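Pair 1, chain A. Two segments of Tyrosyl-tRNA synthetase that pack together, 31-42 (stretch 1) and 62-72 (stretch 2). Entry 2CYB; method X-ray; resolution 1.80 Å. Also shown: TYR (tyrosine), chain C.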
# COMPACT_ATOMS: atom_id res chain seq x y z
N GLU A 31 -2.65 30.11 -20.30
CA GLU A 31 -1.83 31.18 -19.74
C GLU A 31 -1.86 31.16 -18.23
O GLU A 31 -1.61 32.18 -17.58
CB GLU A 31 -2.32 32.54 -20.25
CG GLU A 31 -3.74 32.92 -19.84
CD GLU A 31 -4.79 31.99 -20.43
OE1 GLU A 31 -4.96 30.86 -19.91
OE2 GLU A 31 -5.44 32.38 -21.41
N LYS A 32 -2.15 30.00 -17.66
CA LYS A 32 -2.19 29.87 -16.21
C LYS A 32 -1.65 28.51 -15.76
O LYS A 32 -2.35 27.72 -15.14
CB LYS A 32 -3.62 30.06 -15.72
CG LYS A 32 -3.71 30.58 -14.31
CD LYS A 32 -2.85 31.83 -14.13
CE LYS A 32 -2.92 32.36 -12.71
NZ LYS A 32 -1.96 33.47 -12.47
N PRO A 33 -0.37 28.23 -16.08
CA PRO A 33 0.29 26.97 -15.73
C PRO A 33 0.51 26.84 -14.22
O PRO A 33 0.79 27.82 -13.53
CB PRO A 33 1.62 27.05 -16.49
CG PRO A 33 1.34 28.03 -17.59
CD PRO A 33 0.53 29.07 -16.89
N ARG A 34 0.38 25.62 -13.72
CA ARG A 34 0.57 25.37 -12.29
C ARG A 34 1.72 24.39 -12.07
O ARG A 34 1.81 23.34 -12.72
CB ARG A 34 -0.72 24.80 -11.69
CG ARG A 34 -0.68 24.62 -10.18
CD ARG A 34 -2.01 24.11 -9.67
NE ARG A 34 -3.08 25.08 -9.88
CZ ARG A 34 -4.35 24.91 -9.51
NH1 ARG A 34 -4.72 23.79 -8.90
NH2 ARG A 34 -5.24 25.86 -9.76
N ALA A 35 2.61 24.75 -11.15
CA ALA A 35 3.75 23.91 -10.81
C ALA A 35 3.78 23.71 -9.30
O ALA A 35 3.22 24.51 -8.54
CB ALA A 35 5.05 24.56 -11.27
N TYR A 36 4.43 22.64 -8.85
CA TYR A 36 4.54 22.38 -7.42
C TYR A 36 5.79 21.58 -7.12
O TYR A 36 6.45 21.08 -8.02
CB TYR A 36 3.32 21.57 -6.90
CG TYR A 36 3.52 20.05 -6.82
CD1 TYR A 36 3.27 19.36 -5.63
CD2 TYR A 36 3.91 19.32 -7.94
CE1 TYR A 36 3.42 17.97 -5.55
CE2 TYR A 36 4.06 17.93 -7.88
CZ TYR A 36 3.81 17.26 -6.69
OH TYR A 36 3.93 15.89 -6.64
N VAL A 37 6.08 21.49 -5.83
CA VAL A 37 7.16 20.68 -5.32
C VAL A 37 6.56 20.17 -4.03
O VAL A 37 5.82 20.89 -3.34
CB VAL A 37 8.45 21.46 -4.98
CG1 VAL A 37 9.48 20.47 -4.39
CG2 VAL A 37 9.04 22.11 -6.23
N GLY A 38 6.84 18.92 -3.71
CA GLY A 38 6.34 18.36 -2.47
C GLY A 38 7.51 18.14 -1.55
O GLY A 38 8.60 17.81 -2.01
N TYR A 39 7.29 18.32 -0.26
CA TYR A 39 8.34 18.12 0.73
C TYR A 39 7.87 17.33 1.94
O TYR A 39 6.82 17.63 2.51
CB TYR A 39 8.86 19.46 1.27
CG TYR A 39 9.42 20.42 0.24
CD1 TYR A 39 8.61 21.41 -0.32
CD2 TYR A 39 10.76 20.37 -0.13
CE1 TYR A 39 9.13 22.34 -1.23
CE2 TYR A 39 11.29 21.29 -1.04
CZ TYR A 39 10.47 22.27 -1.58
OH TYR A 39 10.97 23.20 -2.47
N GLU A 40 8.64 16.33 2.35
CA GLU A 40 8.30 15.59 3.56
C GLU A 40 8.73 16.58 4.65
O GLU A 40 9.86 17.03 4.65
CB GLU A 40 9.14 14.32 3.71
CG GLU A 40 8.94 13.27 2.65
CD GLU A 40 9.75 12.02 2.94
OE1 GLU A 40 9.99 11.23 2.01
OE2 GLU A 40 10.14 11.81 4.11
N PRO A 41 7.83 16.93 5.58
CA PRO A 41 8.25 17.88 6.62
C PRO A 41 9.57 17.45 7.28
O PRO A 41 9.70 16.31 7.73
CB PRO A 41 7.07 17.87 7.59
CG PRO A 41 5.91 17.66 6.66
CD PRO A 41 6.41 16.56 5.75
N SER A 42 10.54 18.36 7.31
CA SER A 42 11.85 18.07 7.89
C SER A 42 12.24 19.09 8.94
O SER A 42 12.10 20.30 8.74
CB SER A 42 12.92 18.05 6.79
OG SER A 42 14.22 17.92 7.34
N ALA A 62 8.09 33.61 -13.78
CA ALA A 62 7.77 33.35 -15.17
C ALA A 62 6.26 33.23 -15.40
O ALA A 62 5.83 32.82 -16.48
CB ALA A 62 8.47 32.09 -15.66
N GLY A 63 5.46 33.55 -14.39
CA GLY A 63 4.02 33.50 -14.55
C GLY A 63 3.24 32.29 -14.06
O GLY A 63 2.02 32.26 -14.18
N PHE A 64 3.93 31.28 -13.53
CA PHE A 64 3.27 30.08 -13.04
C PHE A 64 2.57 30.28 -11.71
O PHE A 64 2.94 31.16 -10.92
CB PHE A 64 4.27 28.94 -12.83
CG PHE A 64 4.60 28.16 -14.06
CD1 PHE A 64 5.27 28.75 -15.12
CD2 PHE A 64 4.26 26.81 -14.14
CE1 PHE A 64 5.60 28.01 -16.25
CE2 PHE A 64 4.59 26.05 -15.27
CZ PHE A 64 5.27 26.66 -16.33
N GLU A 65 1.55 29.45 -11.47
CA GLU A 65 0.81 29.43 -10.21
C GLU A 65 1.66 28.44 -9.43
O GLU A 65 2.08 27.43 -9.99
CB GLU A 65 -0.59 28.81 -10.40
CG GLU A 65 -1.58 29.63 -11.21
CD GLU A 65 -2.96 28.98 -11.27
OE1 GLU A 65 -3.91 29.64 -11.74
OE2 GLU A 65 -3.09 27.80 -10.87
N ILE A 66 1.93 28.71 -8.15
CA ILE A 66 2.77 27.83 -7.36
C ILE A 66 2.10 27.15 -6.18
O ILE A 66 1.44 27.79 -5.36
CB ILE A 66 4.02 28.57 -6.82
CG1 ILE A 66 4.82 29.18 -7.98
CG2 ILE A 66 4.89 27.62 -6.02
CD1 ILE A 66 5.32 28.17 -8.98
N ILE A 67 2.29 25.84 -6.08
CA ILE A 67 1.76 25.09 -4.96
C ILE A 67 2.92 24.42 -4.23
O ILE A 67 3.80 23.85 -4.86
CB ILE A 67 0.79 23.97 -5.42
CG1 ILE A 67 -0.44 24.59 -6.08
CG2 ILE A 67 0.38 23.13 -4.22
CD1 ILE A 67 -1.46 23.56 -6.51
N VAL A 68 2.93 24.53 -2.91
CA VAL A 68 3.95 23.88 -2.11
C VAL A 68 3.23 22.84 -1.29
O VAL A 68 2.38 23.17 -0.46
CB VAL A 68 4.66 24.85 -1.15
CG1 VAL A 68 5.62 24.08 -0.24
CG2 VAL A 68 5.43 25.90 -1.94
N LEU A 69 3.55 21.58 -1.52
CA LEU A 69 2.91 20.50 -0.78
C LEU A 69 3.74 20.07 0.42
O LEU A 69 4.88 19.60 0.27
CB LEU A 69 2.68 19.28 -1.69
CG LEU A 69 2.18 18.01 -0.97
CD1 LEU A 69 0.79 18.25 -0.39
CD2 LEU A 69 2.15 16.86 -1.96
N LEU A 70 3.18 20.27 1.60
CA LEU A 70 3.82 19.84 2.83
C LEU A 70 3.24 18.42 2.93
O LEU A 70 2.13 18.22 3.41
CB LEU A 70 3.36 20.72 3.99
CG LEU A 70 3.77 22.20 3.85
CD1 LEU A 70 2.96 23.08 4.77
CD2 LEU A 70 5.25 22.34 4.15
N ALA A 71 4.01 17.45 2.44
CA ALA A 71 3.57 16.06 2.41
C ALA A 71 3.69 15.33 3.73
O ALA A 71 4.56 14.47 3.89
CB ALA A 71 4.36 15.31 1.31
N ASP A 72 2.81 15.64 4.68
CA ASP A 72 2.87 15.01 5.99
C ASP A 72 2.62 13.51 6.00
O ASP A 72 3.27 12.79 6.74
CB ASP A 72 1.91 15.70 6.97
CG ASP A 72 0.49 15.81 6.45
OD1 ASP A 72 -0.41 16.13 7.26
OD2 ASP A 72 0.25 15.60 5.24
N TYR C . 9.36 12.39 -2.73
CA TYR C . 9.75 13.78 -2.37
C TYR C . 11.12 13.81 -1.70
O TYR C . 11.56 14.92 -1.35
CB TYR C . 8.68 14.38 -1.45
CG TYR C . 7.34 14.46 -2.14
CD1 TYR C . 6.20 13.85 -1.60
CD2 TYR C . 7.21 15.16 -3.34
CE1 TYR C . 4.96 13.94 -2.25
CE2 TYR C . 5.99 15.25 -4.00
CZ TYR C . 4.87 14.64 -3.44
OH TYR C . 3.66 14.76 -4.09
OXT TYR C . 11.74 12.74 -1.56

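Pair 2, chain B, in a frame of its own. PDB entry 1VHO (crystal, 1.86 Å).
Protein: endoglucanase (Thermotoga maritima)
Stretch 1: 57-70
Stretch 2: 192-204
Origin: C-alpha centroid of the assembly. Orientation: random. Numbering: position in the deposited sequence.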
# COMPACT_ATOMS: atom_id res chain seq x y z
N LYS B 57 10.94 11.64 -23.44
CA LYS B 57 11.17 12.09 -24.83
C LYS B 57 10.11 11.55 -25.76
O LYS B 57 10.21 11.71 -26.99
CB LYS B 57 12.55 11.68 -25.30
CG LYS B 57 13.72 12.31 -24.55
CD LYS B 57 15.00 11.73 -25.17
CE LYS B 57 16.16 12.70 -25.12
NZ LYS B 57 17.26 12.17 -24.26
N GLY B 58 9.12 10.83 -25.24
CA GLY B 58 8.03 10.30 -26.01
C GLY B 58 8.26 8.99 -26.71
O GLY B 58 7.38 8.61 -27.53
N ILE B 59 9.24 8.17 -26.33
CA ILE B 59 9.44 6.90 -27.03
C ILE B 59 8.37 5.88 -26.69
O ILE B 59 8.29 4.84 -27.36
CB ILE B 59 10.80 6.23 -26.85
CG1 ILE B 59 11.03 5.75 -25.41
CG2 ILE B 59 11.93 7.15 -27.28
CD1 ILE B 59 12.14 4.72 -25.29
N GLY B 60 7.56 6.13 -25.68
CA GLY B 60 6.52 5.15 -25.31
C GLY B 60 6.03 5.57 -23.90
O GLY B 60 6.58 6.53 -23.34
N LYS B 61 5.11 4.79 -23.38
CA LYS B 61 4.52 5.06 -22.09
C LYS B 61 4.70 3.85 -21.15
O LYS B 61 4.34 2.73 -21.46
CB LYS B 61 3.01 5.33 -22.26
CG LYS B 61 2.68 6.43 -23.25
CD LYS B 61 1.17 6.47 -23.50
CE LYS B 61 0.77 7.71 -24.31
NZ LYS B 61 1.47 8.92 -23.77
N LEU B 62 5.27 4.16 -20.00
CA LEU B 62 5.54 3.17 -18.94
C LEU B 62 4.63 3.55 -17.77
O LEU B 62 4.64 4.74 -17.39
CB LEU B 62 6.99 3.38 -18.56
CG LEU B 62 7.70 2.57 -17.51
CD1 LEU B 62 7.48 1.06 -17.69
CD2 LEU B 62 9.21 2.89 -17.56
N ALA B 63 3.92 2.61 -17.20
CA ALA B 63 3.04 2.88 -16.07
C ALA B 63 3.48 2.05 -14.87
O ALA B 63 3.73 0.84 -15.01
CB ALA B 63 1.58 2.57 -16.42
N PHE B 64 3.52 2.65 -13.71
CA PHE B 64 3.90 2.01 -12.45
C PHE B 64 2.64 2.10 -11.56
O PHE B 64 2.06 3.20 -11.51
CB PHE B 64 5.08 2.67 -11.77
CG PHE B 64 6.36 2.71 -12.55
CD1 PHE B 64 6.77 1.64 -13.33
CD2 PHE B 64 7.15 3.85 -12.54
CE1 PHE B 64 7.94 1.71 -14.08
CE2 PHE B 64 8.35 3.90 -13.25
CZ PHE B 64 8.75 2.83 -14.02
N PHE B 65 2.28 1.03 -10.86
CA PHE B 65 1.03 1.07 -10.10
C PHE B 65 1.20 0.64 -8.64
O PHE B 65 1.88 -0.36 -8.38
CB PHE B 65 0.06 0.03 -10.74
CG PHE B 65 -0.38 0.32 -12.17
CD1 PHE B 65 0.37 -0.18 -13.24
CD2 PHE B 65 -1.49 1.07 -12.42
CE1 PHE B 65 -0.04 0.10 -14.54
CE2 PHE B 65 -1.92 1.34 -13.72
CZ PHE B 65 -1.17 0.85 -14.79
N ALA B 66 0.43 1.24 -7.74
CA ALA B 66 0.47 0.84 -6.31
C ALA B 66 -0.90 1.08 -5.66
O ALA B 66 -1.61 1.99 -6.11
CB ALA B 66 1.53 1.67 -5.57
N HIS B 67 -1.29 0.24 -4.72
CA HIS B 67 -2.56 0.46 -4.01
C HIS B 67 -2.28 1.48 -2.88
O HIS B 67 -1.12 1.60 -2.43
CB HIS B 67 -3.03 -0.84 -3.34
CG HIS B 67 -3.37 -1.97 -4.24
ND1 HIS B 67 -4.62 -2.11 -4.81
CD2 HIS B 67 -2.63 -3.04 -4.66
CE1 HIS B 67 -4.65 -3.21 -5.54
NE2 HIS B 67 -3.46 -3.79 -5.46
N VAL B 68 -3.31 2.10 -2.32
CA VAL B 68 -3.06 3.11 -1.28
C VAL B 68 -3.82 2.87 0.02
O VAL B 68 -3.43 3.49 1.03
CB VAL B 68 -3.40 4.55 -1.71
CG1 VAL B 68 -2.69 4.98 -3.00
CG2 VAL B 68 -4.89 4.75 -1.89
N ASP B 69 -4.88 2.04 -0.01
CA ASP B 69 -5.68 1.88 1.20
C ASP B 69 -5.10 1.02 2.28
O ASP B 69 -4.00 0.42 2.22
CB ASP B 69 -7.11 1.38 0.80
CG ASP B 69 -7.15 -0.08 0.36
OD1 ASP B 69 -6.08 -0.64 0.04
OD2 ASP B 69 -8.22 -0.72 0.28
N GLU B 70 -5.85 0.95 3.38
CA GLU B 70 -5.51 0.12 4.53
C GLU B 70 -6.82 -0.45 5.10
O GLU B 70 -7.91 0.03 4.78
CB GLU B 70 -4.82 0.90 5.66
CG GLU B 70 -5.75 2.03 6.25
CD GLU B 70 -4.87 2.98 7.07
OE1 GLU B 70 -4.61 2.70 8.27
OE2 GLU B 70 -4.40 4.00 6.54
N HIS B 192 15.24 11.03 -19.28
CA HIS B 192 14.67 9.74 -19.62
C HIS B 192 13.77 9.75 -20.83
O HIS B 192 12.88 10.59 -20.97
CB HIS B 192 13.91 9.23 -18.38
CG HIS B 192 12.80 10.12 -17.87
ND1 HIS B 192 11.51 10.01 -18.26
CD2 HIS B 192 12.83 11.04 -16.87
CE1 HIS B 192 10.75 10.88 -17.59
NE2 HIS B 192 11.55 11.49 -16.73
N PRO B 193 13.95 8.77 -21.72
CA PRO B 193 13.20 8.66 -22.95
C PRO B 193 11.74 8.29 -22.79
O PRO B 193 10.88 8.71 -23.55
CB PRO B 193 13.92 7.55 -23.73
CG PRO B 193 15.25 7.39 -23.08
CD PRO B 193 15.02 7.73 -21.63
N TRP B 194 11.42 7.47 -21.78
CA TRP B 194 10.03 7.06 -21.61
C TRP B 194 9.16 8.11 -20.90
O TRP B 194 9.66 8.84 -20.04
CB TRP B 194 10.03 5.78 -20.72
CG TRP B 194 10.52 4.56 -21.43
CD1 TRP B 194 11.82 4.12 -21.53
CD2 TRP B 194 9.72 3.63 -22.14
NE1 TRP B 194 11.87 2.96 -22.26
CE2 TRP B 194 10.59 2.64 -22.67
CE3 TRP B 194 8.36 3.52 -22.41
CZ2 TRP B 194 10.13 1.58 -23.43
CZ3 TRP B 194 7.90 2.47 -23.18
CH2 TRP B 194 8.79 1.50 -23.67
N ASP B 195 7.90 8.17 -21.28
CA ASP B 195 6.94 9.03 -20.58
C ASP B 195 6.50 8.15 -19.40
O ASP B 195 6.24 6.95 -19.63
CB ASP B 195 5.76 9.39 -21.46
CG ASP B 195 6.18 10.40 -22.56
OD1 ASP B 195 7.24 11.04 -22.45
OD2 ASP B 195 5.40 10.50 -23.51
N VAL B 196 6.45 8.69 -18.20
CA VAL B 196 6.12 7.84 -17.04
C VAL B 196 4.81 8.22 -16.39
O VAL B 196 4.58 9.41 -16.12
CB VAL B 196 7.27 7.95 -16.01
CG1 VAL B 196 6.93 7.22 -14.71
CG2 VAL B 196 8.56 7.35 -16.61
N TYR B 197 3.99 7.22 -16.09
CA TYR B 197 2.72 7.44 -15.43
C TYR B 197 2.76 6.64 -14.11
O TYR B 197 2.99 5.43 -14.16
CB TYR B 197 1.53 6.98 -16.24
CG TYR B 197 1.36 7.76 -17.54
CD1 TYR B 197 2.19 7.46 -18.63
CD2 TYR B 197 0.45 8.80 -17.64
CE1 TYR B 197 2.08 8.16 -19.80
CE2 TYR B 197 0.34 9.51 -18.83
CZ TYR B 197 1.13 9.17 -19.90
OH TYR B 197 1.03 9.84 -21.11
N VAL B 198 2.61 7.35 -13.01
CA VAL B 198 2.69 6.69 -11.68
C VAL B 198 1.32 6.71 -11.08
O VAL B 198 0.76 7.79 -10.80
CB VAL B 198 3.77 7.39 -10.86
CG1 VAL B 198 3.92 6.72 -9.53
CG2 VAL B 198 5.12 7.36 -11.60
N VAL B 199 0.77 5.52 -10.80
CA VAL B 199 -0.62 5.43 -10.37
C VAL B 199 -0.81 4.91 -8.94
O VAL B 199 -0.33 3.84 -8.58
CB VAL B 199 -1.33 4.46 -11.34
CG1 VAL B 199 -2.82 4.32 -11.00
CG2 VAL B 199 -1.12 4.87 -12.80
N PHE B 200 -1.47 5.73 -8.15
CA PHE B 200 -1.80 5.45 -6.75
C PHE B 200 -3.31 5.19 -6.71
O PHE B 200 -4.15 6.10 -6.67
CB PHE B 200 -1.41 6.64 -5.86
CG PHE B 200 0.05 7.04 -5.97
CD1 PHE B 200 0.45 7.98 -6.92
CD2 PHE B 200 1.01 6.49 -5.14
CE1 PHE B 200 1.79 8.36 -7.01
CE2 PHE B 200 2.35 6.82 -5.25
CZ PHE B 200 2.74 7.78 -6.20
N SER B 201 -3.70 3.93 -6.74
CA SER B 201 -5.06 3.47 -6.81
C SER B 201 -5.80 3.29 -5.50
O SER B 201 -5.32 2.61 -4.60
CB SER B 201 -5.06 2.07 -7.50
OG SER B 201 -6.37 1.73 -7.91
N VAL B 202 -7.04 3.82 -5.51
CA VAL B 202 -7.87 3.65 -4.30
C VAL B 202 -8.69 2.38 -4.44
O VAL B 202 -8.78 1.76 -5.51
CB VAL B 202 -8.77 4.87 -4.04
CG1 VAL B 202 -7.91 6.10 -3.82
CG2 VAL B 202 -9.71 5.07 -5.25
N GLN B 203 -9.36 1.96 -3.37
CA GLN B 203 -10.10 0.73 -3.37
C GLN B 203 -11.25 0.63 -4.38
O GLN B 203 -11.44 -0.45 -4.95
CB GLN B 203 -10.70 0.48 -1.97
CG GLN B 203 -10.97 -1.01 -1.74
CD GLN B 203 -12.46 -1.28 -1.72
OE1 GLN B 203 -13.24 -0.33 -1.80
NE2 GLN B 203 -12.82 -2.55 -1.62
N GLU B 204 -11.97 1.71 -4.61
CA GLU B 204 -13.13 1.66 -5.49
C GLU B 204 -12.86 1.61 -6.98
O GLU B 204 -13.86 1.73 -7.73
CB GLU B 204 -14.10 2.79 -5.12
CG GLU B 204 -14.86 2.47 -3.83
CD GLU B 204 -15.67 3.64 -3.30
OE1 GLU B 204 -16.02 4.55 -4.10
OE2 GLU B 204 -16.00 3.68 -2.09
O HOH W 1 4.85 8.36 -25.61
O HOH W 2 -6.20 0.99 -2.67

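The sharpest difference between these two contacts lies at one matched position, Gly A38 in pair 1 and Phe B65 in pair 2. In pair 1 the missing side chain leaves room for the bound tyrosine: an ideal CB on Gly A38 would come within 2.3 Å of CE2 of the ligand, a clash. In pair 2 the same place carries a full aromatic side chain, and Phe B65 CD2 packs 3.6 Å from CB of Val B199, the counterpart of Leu A69. Nearby, Tyr A36 OH lies 2.8 Å from the ligand OH, whereas its match, Ala B63, is a bare methyl.

Beneath this contrast the backbones are nearly identical. Each pair consists of two neighbouring parallel strands, inclined by 20° in pair 1 and 17° in pair 2, and the central residues superpose with an RMSD of 0.4 Å. The hydrogen-bond ladder is therefore repeated step by step. Glu A65 N donates to Pro A33 O at 2.7 Å, as Asp B195 N does to Gly B60 O at 2.9 Å; Ala A35 N then reaches Glu A65 O at 3.0 Å, as Leu B62 N reaches Asp B195 O at 3.0 Å. One rung differs in strength: Val A37 N to Ile A67 O is a weak bond of 3.4 Å, while the equivalent Phe B64 N to Tyr B197 O measures 2.9 Å.

At the start of the ladder, Phe A64 and Trp B194 overlay closely, but their rings are covered differently. Pro A33 CB sits over the face of Phe A64, 3.6 Å from the ring centroid. Its counterpart Gly B60 has no side chain, and an ideal CB there would clash with Trp B194 CZ3 at 2.6 Å. The face of the indole is instead met by Ile B59, whose CD1 lies 3.7 Å from the centroid of the five-membered ring.

Charge is handled just as differently. Arg A34 and Glu A65 form a salt bridge, with NE of Arg A34 2.9 Å from OE2 of Glu A65. The matched Lys B61 and Asp B195 do not close one: Lys B61 NZ stays 4.2 Å from Asp B195 OD2 and donates instead to Tyr B197 OH at 2.8 Å. Ile A67, at that tyrosine's position, offers only carbon, and its CD1 packs 3.3 Å from Arg A34 CD.

The principle is general: main-chain hydrogen bonding can fix the register of parallel strands while the side chains above and below vary widely.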